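Local coordinates for uncharacterized protein YhfS (Escherichia coli, PDB 4J8L) that is of unknown function but carries pyridoxal 5'-phosphate covalently bound to a lysine, with cysteine synthase activity only tentatively assigned, at residues A174-A179 / R237-A242; V244-Q249 / G308-Y313; Q53-V58 / A230-V235. All coordinates share one frame; numbering follows the deposited sequence.

Contact 1 (A174-A179 / R237-A242)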
ATOM      1  N   ALA A 174       2.792   1.250  -0.787  1.00 16.19           N
ATOM      2  CA  ALA A 174       4.115   1.280  -1.399  1.00 15.35           C
ATOM      3  C   ALA A 174       4.078   1.703  -2.870  1.00 16.83           C
ATOM      4  O   ALA A 174       5.083   2.165  -3.413  1.00 15.79           O
ATOM      5  CB  ALA A 174       4.798  -0.092  -1.267  1.00 17.41           C
ATOM      6  N   VAL A 175       2.931   1.517  -3.522  1.00 14.39           N
ATOM      7  CA  VAL A 175       2.841   1.747  -4.964  1.00 15.50           C
ATOM      8  C   VAL A 175       3.100   3.207  -5.297  1.00 16.48           C
ATOM      9  O   VAL A 175       2.560   4.100  -4.634  1.00 16.37           O
ATOM     10  CB  VAL A 175       1.473   1.313  -5.517  1.00 15.33           C
ATOM     11  CG1 VAL A 175       1.383   1.591  -7.024  1.00 16.76           C
ATOM     12  CG2 VAL A 175       1.247  -0.170  -5.245  1.00 16.92           C
HETATM   13  N   MSE A 176       3.942   3.438  -6.309  1.00 14.78           N
HETATM   14  CA  MSE A 176       4.345   4.788  -6.720  1.00 15.53           C
HETATM   15  C   MSE A 176       5.180   5.541  -5.687  1.00 17.69           C
HETATM   16  O   MSE A 176       5.444   6.736  -5.853  1.00 18.21           O
HETATM   17  CB  MSE A 176       3.142   5.652  -7.128  1.00 18.31           C
HETATM   18  CG  MSE A 176       2.468   5.220  -8.406  1.00 15.22           C
HETATM   19 SE   MSE A 176       3.770   5.063  -9.877  0.75 24.17          SE
HETATM   20  CE  MSE A 176       2.584   5.468 -11.383  1.00 17.61           C
ATOM     21  N   LYS A 177       5.601   4.846  -4.637  1.00 16.49           N
ATOM     22  CA  LYS A 177       6.405   5.468  -3.592  1.00 17.49           C
ATOM     23  C   LYS A 177       7.801   4.847  -3.497  1.00 19.10           C
ATOM     24  O   LYS A 177       8.692   5.404  -2.848  1.00 18.27           O
ATOM     25  CB  LYS A 177       5.694   5.347  -2.248  1.00 17.78           C
ATOM     26  CG  LYS A 177       4.408   6.148  -2.159  1.00 21.06           C
ATOM     27  CD  LYS A 177       4.147   6.488  -0.701  1.00 32.80           C
ATOM     28  CE  LYS A 177       2.836   5.941  -0.232  1.00 29.97           C
ATOM     29  NZ  LYS A 177       2.787   5.943   1.256  1.00 21.28           N
ATOM     30  N   VAL A 178       7.968   3.684  -4.123  1.00 16.00           N
ATOM     31  CA  VAL A 178       9.255   2.994  -4.186  1.00 17.61           C
ATOM     32  C   VAL A 178       9.589   2.620  -5.624  1.00 18.03           C
ATOM     33  O   VAL A 178       8.741   2.714  -6.521  1.00 18.45           O
ATOM     34  CB  VAL A 178       9.278   1.711  -3.320  1.00 16.80           C
ATOM     35  CG1 VAL A 178       8.939   2.041  -1.864  1.00 19.33           C
ATOM     36  CG2 VAL A 178       8.311   0.668  -3.866  1.00 17.85           C
ATOM     37  N   ALA A 179      10.825   2.195  -5.850  1.00 18.13           N
ATOM     38  CA  ALA A 179      11.278   1.922  -7.215  1.00 19.83           C
ATOM     39  C   ALA A 179      10.539   0.757  -7.885  1.00 20.34           C
ATOM     40  O   ALA A 179      10.193   0.832  -9.071  1.00 20.34           O
ATOM     41  CB  ALA A 179      12.780   1.680  -7.237  1.00 18.99           C
ATOM     42  N   ARG A 237      -6.012   8.770 -13.418  1.00 16.29           N
ATOM     43  CA  ARG A 237      -5.843  10.153 -12.971  1.00 19.36           C
ATOM     44  C   ARG A 237      -5.139  10.191 -11.621  1.00 17.23           C
ATOM     45  O   ARG A 237      -4.196  10.963 -11.416  1.00 22.46           O
ATOM     46  CB  ARG A 237      -7.191  10.872 -12.879  1.00 22.14           C
ATOM     47  CG  ARG A 237      -7.112  12.295 -12.325  1.00 32.64           C
ATOM     48  CD  ARG A 237      -8.494  12.943 -12.299  1.00 38.99           C
ATOM     49  NE  ARG A 237      -9.352  12.371 -13.332  1.00 37.70           N
ATOM     50  CZ  ARG A 237     -10.679  12.343 -13.271  1.00 43.78           C
ATOM     51  NH1 ARG A 237     -11.307  12.872 -12.228  1.00 49.29           N
ATOM     52  NH2 ARG A 237     -11.375  11.784 -14.254  1.00 46.04           N
ATOM     53  N   GLY A 238      -5.598   9.354 -10.699  1.00 16.23           N
ATOM     54  CA  GLY A 238      -5.018   9.351  -9.368  1.00 17.35           C
ATOM     55  C   GLY A 238      -3.575   8.887  -9.403  1.00 18.20           C
ATOM     56  O   GLY A 238      -2.695   9.470  -8.766  1.00 17.12           O
ATOM     57  N   LEU A 239      -3.332   7.838 -10.178  1.00 15.49           N
ATOM     58  CA  LEU A 239      -2.011   7.252 -10.274  1.00 14.01           C
ATOM     59  C   LEU A 239      -0.991   8.200 -10.891  1.00 15.65           C
ATOM     60  O   LEU A 239       0.173   8.175 -10.514  1.00 16.94           O
ATOM     61  CB  LEU A 239      -2.093   5.966 -11.087  1.00 18.66           C
ATOM     62  CG  LEU A 239      -1.199   4.784 -10.742  1.00 31.07           C
ATOM     63  CD1 LEU A 239      -1.241   4.417  -9.264  1.00 23.48           C
ATOM     64  CD2 LEU A 239      -1.684   3.625 -11.568  1.00 29.45           C
ATOM     65  N   VAL A 240      -1.415   9.012 -11.861  1.00 14.50           N
ATOM     66  CA  VAL A 240      -0.522  10.002 -12.468  1.00 13.90           C
ATOM     67  C   VAL A 240      -0.066  11.049 -11.446  1.00 16.15           C
ATOM     68  O   VAL A 240       1.085  11.504 -11.478  1.00 17.32           O
ATOM     69  CB  VAL A 240      -1.182  10.699 -13.689  1.00 15.46           C
ATOM     70  CG1 VAL A 240      -0.362  11.881 -14.161  1.00 17.51           C
ATOM     71  CG2 VAL A 240      -1.364   9.690 -14.838  1.00 17.24           C
ATOM     72  N   PHE A 241      -0.964  11.426 -10.535  1.00 16.71           N
ATOM     73  CA  PHE A 241      -0.649  12.417  -9.494  1.00 16.23           C
ATOM     74  C   PHE A 241       0.175  11.787  -8.349  1.00 14.56           C
ATOM     75  O   PHE A 241       0.866  12.480  -7.608  1.00 16.40           O
ATOM     76  CB  PHE A 241      -1.944  12.963  -8.869  1.00 18.36           C
ATOM     77  CG  PHE A 241      -2.623  14.062  -9.653  1.00 25.46           C
ATOM     78  CD1 PHE A 241      -1.928  15.180 -10.076  1.00 22.00           C
ATOM     79  CD2 PHE A 241      -3.987  13.995  -9.904  1.00 37.04           C
ATOM     80  CE1 PHE A 241      -2.570  16.198 -10.774  1.00 27.89           C
ATOM     81  CE2 PHE A 241      -4.634  15.009 -10.598  1.00 38.94           C
ATOM     82  CZ  PHE A 241      -3.917  16.109 -11.039  1.00 32.68           C
ATOM     83  N   ALA A 242       0.088  10.472  -8.192  1.00 12.74           N
ATOM     84  CA  ALA A 242       0.638   9.828  -6.994  1.00 14.62           C
ATOM     85  C   ALA A 242       2.152   9.973  -6.754  1.00 13.37           C
ATOM     86  O   ALA A 242       2.555  10.353  -5.649  1.00 16.35           O
ATOM     87  CB  ALA A 242       0.196   8.360  -6.903  1.00 15.28           C
TER
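L239 O accepts a weak bond from A242 N within its helix (3.3 Å between L239 O and A242 N), and the methyl of M176 comes up to the same oxygen. M176 is present as selenomethionine, and its CE lies 3.7 Å from L239 O. The methyl makes a packing contact only, and M176 CE also lies 3.9 Å from L239 CG. Further back along the same side chain, M176 CG lies 3.9 Å from L239 CD1. The two side chains cross at about a right angle. M176 thus touches one leucine with two parts of its chain.

The bend of the selenomethionine explains this. CG stands beside the backbone N (chi1 -69°), and the chain folds again at chi2 (-53°). The root of the chain packs on the next turn of the helix, where M176 CB is 4.0 Å from A242 CB. V175 adds a looser contact, with V175 CG1 4.5 Å from L239 CD1.

The helix is part of 229-261, the long helix that in PLP enzymes of the aminotransferase fold typically runs from the large domain into the C-terminal one. Residues 174-179 belong to the loop between strands 167-170 and 189-193. The loop presents M176 through a type II beta turn, in which K177 N donates to A174 O at 3.0 Å. M176 takes the positive phi of that turn (66°), and its bond to CB points toward the helix.

Helix 11-28 adds to the packing: M176 also touches K17 and L21, and L239 touches L21. L239 further touches L197, which follows K196, the lysine that carries the cofactor.

Contact 2 (V244-Q249 / G308-Y313)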
ATOM      1  N   VAL A 244       4.716  12.057  -7.725  1.00 14.36           N
ATOM      2  CA  VAL A 244       5.297  13.341  -7.361  1.00 14.23           C
ATOM      3  C   VAL A 244       4.738  13.861  -6.031  1.00 14.23           C
ATOM      4  O   VAL A 244       5.492  14.376  -5.202  1.00 16.88           O
ATOM      5  CB  VAL A 244       5.138  14.389  -8.493  1.00 15.90           C
ATOM      6  CG1 VAL A 244       5.460  15.790  -7.996  1.00 20.68           C
ATOM      7  CG2 VAL A 244       6.036  14.030  -9.673  1.00 17.78           C
HETATM    8  N   MSE A 245       3.432  13.710  -5.817  1.00 14.14           N
HETATM    9  CA  MSE A 245       2.846  14.224  -4.576  1.00 13.84           C
HETATM   10  C   MSE A 245       3.380  13.453  -3.375  1.00 14.58           C
HETATM   11  O   MSE A 245       3.615  14.029  -2.314  1.00 13.92           O
HETATM   12  CB  MSE A 245       1.323  14.231  -4.638  1.00 14.15           C
HETATM   13  CG  MSE A 245       0.809  15.014  -5.865  1.00 15.21           C
HETATM   14 SE   MSE A 245       1.236  16.930  -5.826  0.75 24.97          SE
HETATM   15  CE  MSE A 245       0.408  17.158  -4.117  1.00 14.29           C
ATOM     16  N   HIS A 246       3.632  12.164  -3.550  1.00 14.61           N
ATOM     17  CA  HIS A 246       4.230  11.422  -2.455  1.00 15.09           C
ATOM     18  C   HIS A 246       5.710  11.723  -2.241  1.00 16.99           C
ATOM     19  O   HIS A 246       6.191  11.665  -1.112  1.00 16.54           O
ATOM     20  CB  HIS A 246       3.931   9.924  -2.579  1.00 16.15           C
ATOM     21  CG  HIS A 246       2.556   9.577  -2.119  1.00 16.99           C
ATOM     22  ND1 HIS A 246       2.206   9.575  -0.785  1.00 17.56           N
ATOM     23  CD2 HIS A 246       1.425   9.291  -2.808  1.00 14.94           C
ATOM     24  CE1 HIS A 246       0.926   9.269  -0.670  1.00 17.45           C
ATOM     25  NE2 HIS A 246       0.430   9.086  -1.884  1.00 13.56           N
ATOM     26  N   ALA A 247       6.428  12.068  -3.306  1.00 15.25           N
ATOM     27  CA  ALA A 247       7.828  12.449  -3.155  1.00 13.92           C
ATOM     28  C   ALA A 247       7.890  13.759  -2.392  1.00 15.31           C
ATOM     29  O   ALA A 247       8.786  13.971  -1.584  1.00 16.26           O
ATOM     30  CB  ALA A 247       8.502  12.588  -4.498  1.00 16.25           C
ATOM     31  N   VAL A 248       6.929  14.639  -2.650  1.00 14.82           N
ATOM     32  CA  VAL A 248       6.858  15.891  -1.904  1.00 12.56           C
ATOM     33  C   VAL A 248       6.637  15.560  -0.423  1.00 16.02           C
ATOM     34  O   VAL A 248       7.287  16.133   0.456  1.00 18.19           O
ATOM     35  CB  VAL A 248       5.719  16.794  -2.427  1.00 14.66           C
ATOM     36  CG1 VAL A 248       5.476  17.968  -1.469  1.00 14.98           C
ATOM     37  CG2 VAL A 248       6.048  17.327  -3.823  1.00 17.94           C
ATOM     38  N   GLN A 249       5.742  14.614  -0.160  1.00 13.15           N
ATOM     39  CA  GLN A 249       5.423  14.225   1.216  1.00 14.81           C
ATOM     40  C   GLN A 249       6.631  13.599   1.899  1.00 14.48           C
ATOM     41  O   GLN A 249       6.879  13.836   3.090  1.00 16.63           O
ATOM     42  CB  GLN A 249       4.244  13.247   1.264  1.00 14.03           C
ATOM     43  CG  GLN A 249       3.933  12.748   2.680  1.00 15.47           C
ATOM     44  CD  GLN A 249       2.853  11.686   2.724  1.00 19.85           C
ATOM     45  OE1 GLN A 249       1.879  11.739   1.979  1.00 18.09           O
ATOM     46  NE2 GLN A 249       3.014  10.719   3.621  1.00 23.94           N
ATOM     47  N   GLY A 308      -8.751   6.490   3.539  1.00 14.08           N
ATOM     48  CA  GLY A 308      -8.150   5.514   2.640  1.00 16.73           C
ATOM     49  C   GLY A 308      -7.250   4.478   3.315  1.00 17.37           C
ATOM     50  O   GLY A 308      -7.511   3.283   3.201  1.00 21.71           O
ATOM     51  N   ALA A 309      -6.169   4.899   3.970  1.00 16.49           N
ATOM     52  CA  ALA A 309      -5.722   6.288   4.044  1.00 14.02           C
ATOM     53  C   ALA A 309      -5.063   6.739   2.745  1.00 13.82           C
ATOM     54  O   ALA A 309      -5.081   6.014   1.758  1.00 15.17           O
ATOM     55  CB  ALA A 309      -4.753   6.451   5.204  1.00 18.48           C
ATOM     56  N   GLU A 310      -4.494   7.946   2.771  1.00 15.93           N
ATOM     57  CA  GLU A 310      -3.819   8.521   1.600  1.00 16.59           C
ATOM     58  C   GLU A 310      -4.739   8.661   0.383  1.00 16.34           C
ATOM     59  O   GLU A 310      -4.286   8.624  -0.761  1.00 17.14           O
ATOM     60  CB  GLU A 310      -2.522   7.744   1.297  1.00 20.86           C
ATOM     61  CG  GLU A 310      -1.634   7.725   2.551  1.00 20.06           C
ATOM     62  CD  GLU A 310      -0.229   7.164   2.361  1.00 19.83           C
ATOM     63  OE1 GLU A 310       0.131   6.737   1.249  1.00 19.03           O
ATOM     64  OE2 GLU A 310       0.517   7.142   3.372  1.00 23.69           O
ATOM     65  N   SER A 311      -6.029   8.853   0.647  1.00 13.88           N
ATOM     66  CA  SER A 311      -7.008   9.022  -0.416  1.00 13.70           C
ATOM     67  C   SER A 311      -7.013  10.467  -0.893  1.00 12.59           C
ATOM     68  O   SER A 311      -6.403  11.344  -0.282  1.00 16.50           O
ATOM     69  CB  SER A 311      -8.414   8.663   0.075  1.00 15.28           C
ATOM     70  OG  SER A 311      -8.946   9.709   0.873  1.00 15.03           O
ATOM     71  N   LYS A 312      -7.705  10.699  -2.000  1.00 14.32           N
ATOM     72  CA  LYS A 312      -7.860  12.053  -2.536  1.00 16.30           C
ATOM     73  C   LYS A 312      -8.492  13.030  -1.546  1.00 15.29           C
ATOM     74  O   LYS A 312      -8.372  14.252  -1.720  1.00 16.71           O
ATOM     75  CB  LYS A 312      -8.715  12.009  -3.801  1.00 17.12           C
ATOM     76  CG  LYS A 312     -10.134  11.524  -3.556  1.00 19.81           C
ATOM     77  CD  LYS A 312     -10.850  11.245  -4.888  1.00 23.44           C
ATOM     78  CE  LYS A 312     -12.153  10.481  -4.671  1.00 29.13           C
ATOM     79  NZ  LYS A 312     -12.873  10.180  -5.947  1.00 29.25           N
ATOM     80  N   TYR A 313      -9.179  12.515  -0.527  1.00 14.31           N
ATOM     81  CA  TYR A 313      -9.852  13.365   0.442  1.00 12.50           C
ATOM     82  C   TYR A 313      -8.917  13.846   1.540  1.00 14.16           C
ATOM     83  O   TYR A 313      -9.210  14.828   2.226  1.00 15.26           O
ATOM     84  CB  TYR A 313     -11.005  12.625   1.115  1.00 16.49           C
ATOM     85  CG  TYR A 313     -12.043  12.110   0.160  1.00 16.00           C
ATOM     86  CD1 TYR A 313     -12.874  12.982  -0.521  1.00 16.88           C
ATOM     87  CD2 TYR A 313     -12.187  10.746  -0.070  1.00 14.08           C
ATOM     88  CE1 TYR A 313     -13.827  12.520  -1.392  1.00 16.91           C
ATOM     89  CE2 TYR A 313     -13.140  10.274  -0.935  1.00 16.46           C
ATOM     90  CZ  TYR A 313     -13.959  11.171  -1.597  1.00 15.61           C
ATOM     91  OH  TYR A 313     -14.909  10.721  -2.472  1.00 17.84           O
TER
HETATM   92  O   HOH W   1      -2.101   8.352  -2.481  1.00 14.19           O
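The carboxylate of E310 comes up to a carbon, not a nitrogen, of the H246 ring: E310 OE1 is 3.3 Å from H246 CE1. The approach is oblique to the ring, and the ring and carboxylate planes are 35° apart. This is a close approach of an oxygen to a ring carbon, and it is not a hydrogen bond. The link between the two residues runs through water. One water lies in the ring plane at the edge, 2.7 Å from H246 NE2. It donates to the backbone carbonyl, at 2.8 Å from E310 O. E310 is therefore met at both its carboxylate and its backbone.

The E310 side chain is extended beyond CG (chi2 -172°), which carries the carboxylate across to the long helix 229-261. Its charge is met by a salt bridge from K177 to OE1, and OE2 accepts from S278 and N341. Q249 only comes near, with NE2 4.4 Å from E310 OE2, while its OE1 accepts from R344. On the ring side, H246 meets the ring of F198, with planes at about 10°.

The loop itself is tightly turned. A cis peptide bond precedes A309, E310 has positive phi, and S311 OG accepts from Y313 N at 3.1 Å. The S311 OG to Y313 N bond is the mark of an ST turn.

Contact 3 (Q53-V58 / A230-V235). With ACY (acetic acid), chain D.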
ATOM      1  N   GLN A  53     -10.623  -2.186 -20.136  0.50 14.31           N
ATOM      2  CA  GLN A  53      -9.586  -3.048 -20.688  0.50 14.42           C
ATOM      3  C   GLN A  53      -8.338  -2.228 -20.992  0.50 16.16           C
ATOM      4  O   GLN A  53      -7.237  -2.603 -20.595  0.50 15.88           O
ATOM      5  CB  GLN A  53     -10.048  -3.768 -21.955  0.50 16.79           C
ATOM      6  CG  GLN A  53      -8.955  -4.672 -22.524  0.50 20.53           C
ATOM      7  CD  GLN A  53      -9.278  -5.250 -23.890  0.50 24.02           C
ATOM      8  OE1 GLN A  53      -9.839  -4.577 -24.758  0.50 22.10           O
ATOM      9  NE2 GLN A  53      -8.911  -6.509 -24.092  0.50 31.63           N
ATOM     10  N   ARG A  54      -8.517  -1.100 -21.679  1.00 16.31           N
ATOM     11  CA  ARG A  54      -7.377  -0.267 -22.060  1.00 16.42           C
ATOM     12  C   ARG A  54      -6.588   0.179 -20.832  1.00 15.61           C
ATOM     13  O   ARG A  54      -5.358   0.159 -20.832  1.00 17.50           O
ATOM     14  CB  ARG A  54      -7.827   0.970 -22.840  1.00 20.33           C
ATOM     15  CG  ARG A  54      -8.332   0.700 -24.224  1.00 26.73           C
ATOM     16  CD  ARG A  54      -8.633   2.013 -24.947  1.00 34.26           C
ATOM     17  NE  ARG A  54      -9.226   1.802 -26.261  1.00 47.30           N
ATOM     18  CZ  ARG A  54      -8.544   1.825 -27.398  1.00 49.04           C
ATOM     19  NH1 ARG A  54      -7.239   2.055 -27.384  1.00 47.23           N
ATOM     20  NH2 ARG A  54      -9.166   1.625 -28.551  1.00 56.00           N
ATOM     21  N   VAL A  55      -7.301   0.605 -19.794  1.00 14.45           N
ATOM     22  CA  VAL A  55      -6.650   1.053 -18.570  1.00 14.98           C
ATOM     23  C   VAL A  55      -5.862  -0.094 -17.950  1.00 14.58           C
ATOM     24  O   VAL A  55      -4.734   0.084 -17.493  1.00 17.13           O
ATOM     25  CB  VAL A  55      -7.664   1.644 -17.550  1.00 12.73           C
ATOM     26  CG1 VAL A  55      -7.005   1.833 -16.177  1.00 14.79           C
ATOM     27  CG2 VAL A  55      -8.221   2.970 -18.058  1.00 12.42           C
ATOM     28  N   GLU A  56      -6.450  -1.283 -17.962  1.00 15.06           N
ATOM     29  CA  GLU A  56      -5.756  -2.462 -17.448  1.00 15.70           C
ATOM     30  C   GLU A  56      -4.476  -2.734 -18.239  1.00 17.07           C
ATOM     31  O   GLU A  56      -3.444  -3.060 -17.646  1.00 18.08           O
ATOM     32  CB  GLU A  56      -6.694  -3.673 -17.428  1.00 16.12           C
ATOM     33  CG  GLU A  56      -7.748  -3.533 -16.333  1.00 15.58           C
ATOM     34  CD  GLU A  56      -8.923  -4.477 -16.491  1.00 20.30           C
ATOM     35  OE1 GLU A  56      -9.101  -5.054 -17.586  1.00 20.34           O
ATOM     36  OE2 GLU A  56      -9.671  -4.645 -15.496  1.00 20.55           O
ATOM     37  N   GLN A  57      -4.534  -2.553 -19.561  1.00 14.36           N
ATOM     38  CA  GLN A  57      -3.344  -2.694 -20.394  1.00 16.15           C
ATOM     39  C   GLN A  57      -2.285  -1.666 -20.005  1.00 16.80           C
ATOM     40  O   GLN A  57      -1.094  -1.976 -19.961  1.00 18.49           O
ATOM     41  CB  GLN A  57      -3.696  -2.575 -21.886  1.00 18.33           C
ATOM     42  CG  GLN A  57      -4.476  -3.787 -22.405  1.00 21.09           C
ATOM     43  CD  GLN A  57      -5.028  -3.569 -23.793  1.00 29.88           C
ATOM     44  OE1 GLN A  57      -4.809  -2.523 -24.399  1.00 33.14           O
ATOM     45  NE2 GLN A  57      -5.748  -4.561 -24.310  1.00 33.04           N
ATOM     46  N   VAL A  58      -2.718  -0.435 -19.743  1.00 16.91           N
ATOM     47  CA  VAL A  58      -1.781   0.609 -19.341  1.00 16.38           C
ATOM     48  C   VAL A  58      -1.131   0.261 -18.004  1.00 15.00           C
ATOM     49  O   VAL A  58       0.084   0.396 -17.837  1.00 17.17           O
ATOM     50  CB  VAL A  58      -2.478   1.980 -19.228  1.00 14.53           C
ATOM     51  CG1 VAL A  58      -1.562   2.987 -18.565  1.00 17.33           C
ATOM     52  CG2 VAL A  58      -2.881   2.475 -20.607  1.00 14.89           C
ATOM     53  N   ALA A 230     -15.476   5.064 -16.468  1.00 16.16           N
ATOM     54  CA  ALA A 230     -15.182   6.317 -15.770  1.00 17.29           C
ATOM     55  C   ALA A 230     -14.340   6.067 -14.515  1.00 16.75           C
ATOM     56  O   ALA A 230     -13.432   6.839 -14.194  1.00 18.69           O
ATOM     57  CB  ALA A 230     -16.466   7.054 -15.416  1.00 20.42           C
ATOM     58  N   GLN A 231     -14.655   4.992 -13.800  1.00 15.61           N
ATOM     59  CA  GLN A 231     -13.864   4.613 -12.633  1.00 14.37           C
ATOM     60  C   GLN A 231     -12.440   4.262 -13.040  1.00 14.39           C
ATOM     61  O   GLN A 231     -11.476   4.640 -12.376  1.00 12.54           O
ATOM     62  CB  GLN A 231     -14.485   3.415 -11.927  1.00 16.32           C
ATOM     63  CG  GLN A 231     -15.811   3.678 -11.256  1.00 18.07           C
ATOM     64  CD  GLN A 231     -16.365   2.406 -10.657  1.00 18.02           C
ATOM     65  OE1 GLN A 231     -16.673   1.452 -11.381  1.00 17.80           O
ATOM     66  NE2 GLN A 231     -16.464   2.369  -9.336  1.00 17.66           N
ATOM     67  N   ALA A 232     -12.314   3.529 -14.142  1.00 14.35           N
ATOM     68  CA  ALA A 232     -11.000   3.129 -14.621  1.00 15.42           C
ATOM     69  C   ALA A 232     -10.159   4.357 -14.973  1.00 14.62           C
ATOM     70  O   ALA A 232      -8.972   4.412 -14.653  1.00 15.06           O
ATOM     71  CB  ALA A 232     -11.129   2.204 -15.830  1.00 14.14           C
ATOM     72  N   LEU A 233     -10.767   5.331 -15.650  1.00 13.41           N
ATOM     73  CA  LEU A 233     -10.066   6.575 -15.956  1.00 15.50           C
ATOM     74  C   LEU A 233      -9.674   7.326 -14.684  1.00 16.78           C
ATOM     75  O   LEU A 233      -8.607   7.937 -14.627  1.00 17.93           O
ATOM     76  CB  LEU A 233     -10.923   7.461 -16.849  1.00 15.32           C
ATOM     77  CG  LEU A 233     -11.070   6.874 -18.253  1.00 20.31           C
ATOM     78  CD1 LEU A 233     -12.142   7.632 -18.999  1.00 19.40           C
ATOM     79  CD2 LEU A 233      -9.732   6.976 -18.972  1.00 20.47           C
ATOM     80  N   GLU A 234     -10.518   7.268 -13.658  1.00 13.25           N
ATOM     81  CA  GLU A 234     -10.175   7.918 -12.393  1.00 14.04           C
ATOM     82  C   GLU A 234      -8.976   7.249 -11.715  1.00 16.05           C
ATOM     83  O   GLU A 234      -8.185   7.916 -11.039  1.00 16.26           O
ATOM     84  CB  GLU A 234     -11.367   7.965 -11.436  1.00 16.73           C
ATOM     85  CG  GLU A 234     -11.101   8.840 -10.215  1.00 27.73           C
ATOM     86  CD  GLU A 234     -12.284   8.944  -9.279  1.00 32.69           C
ATOM     87  OE1 GLU A 234     -13.426   8.711  -9.737  1.00 26.65           O
ATOM     88  OE2 GLU A 234     -12.061   9.264  -8.086  1.00 29.46           O
ATOM     89  N   VAL A 235      -8.842   5.940 -11.902  1.00 14.76           N
ATOM     90  CA  VAL A 235      -7.677   5.231 -11.389  1.00 12.26           C
ATOM     91  C   VAL A 235      -6.411   5.806 -12.031  1.00 13.31           C
ATOM     92  O   VAL A 235      -5.431   6.086 -11.346  1.00 16.18           O
ATOM     93  CB  VAL A 235      -7.749   3.714 -11.692  1.00 14.96           C
ATOM     94  CG1 VAL A 235      -6.398   3.048 -11.420  1.00 16.73           C
ATOM     95  CG2 VAL A 235      -8.846   3.058 -10.850  1.00 14.66           C
TER
HETATM   96  C   ACY D 403     -13.134   2.248 -27.061  1.00 51.52           C
HETATM   97  O   ACY D 403     -14.366   2.472 -27.062  1.00 46.80           O
HETATM   98  OXT ACY D 403     -12.353   2.628 -26.158  1.00 57.05           O
HETATM   99  CH3 ACY D 403     -12.557   1.474 -28.208  1.00 47.69           C
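V55 packs both its methyls on A232. V55 CG2 is 3.7 Å from A232 CB, and V55 CG1 is 3.6 Å from A232 O. CG1 is anti to the backbone N (chi1 168°) and CG2 lies beside it, which turns both branches onto the alanine. V55 CG2 also reaches the end of the leucine, 4.4 Å from L233 CD2. With only a methyl at A232, the backbones come close: V55 CA is 6.2 Å from A232 CA.

On another side of helix 50-62, R54 binds an acetic acid molecule (ACY), probably from the crystallisation liquor. R54 NE donates to ACY OXT at 3.2 Å, with a bent N-H...O angle of 144°. The ACY methyl lies at the guanidinium edge, in its plane. R50 NE also bonds to ACY. R54 NH2 forms a salt bridge with E33, and NH1 donates to H28 O. A leucine in place of R54 would probably leave E33 without this charge partner and H28 O without this donor.

Further out, V55 and V58 touch L236 of helix 229-261. V58 also packs on L21 and I25 of helix 11-28, while E56 accepts from L70 N in strand 67-72, an outer strand of the large sheet.

How the contacts relate
All three contacts use helix 229-261, in the order contact 3, contact 1, contact 2 along it. The centres of contacts 1 and 2 are about 9 Å apart, those of contacts 1 and 3 about 15 Å, and those of contacts 2 and 3 about 20 Å. K177 joins contacts 1 and 2: its NZ is 2.8 Å from E310 OE1 in a salt bridge, and its CD packs 3.6 Å from H246 ND1. K312 NZ and E234 OE2 pair between contacts 2 and 3, but the modelled 2.5 Å is suspiciously short and doubtful. The chain just after the cofactor-bearing K196 runs past the helix, and P200 touches V235 of contact 3.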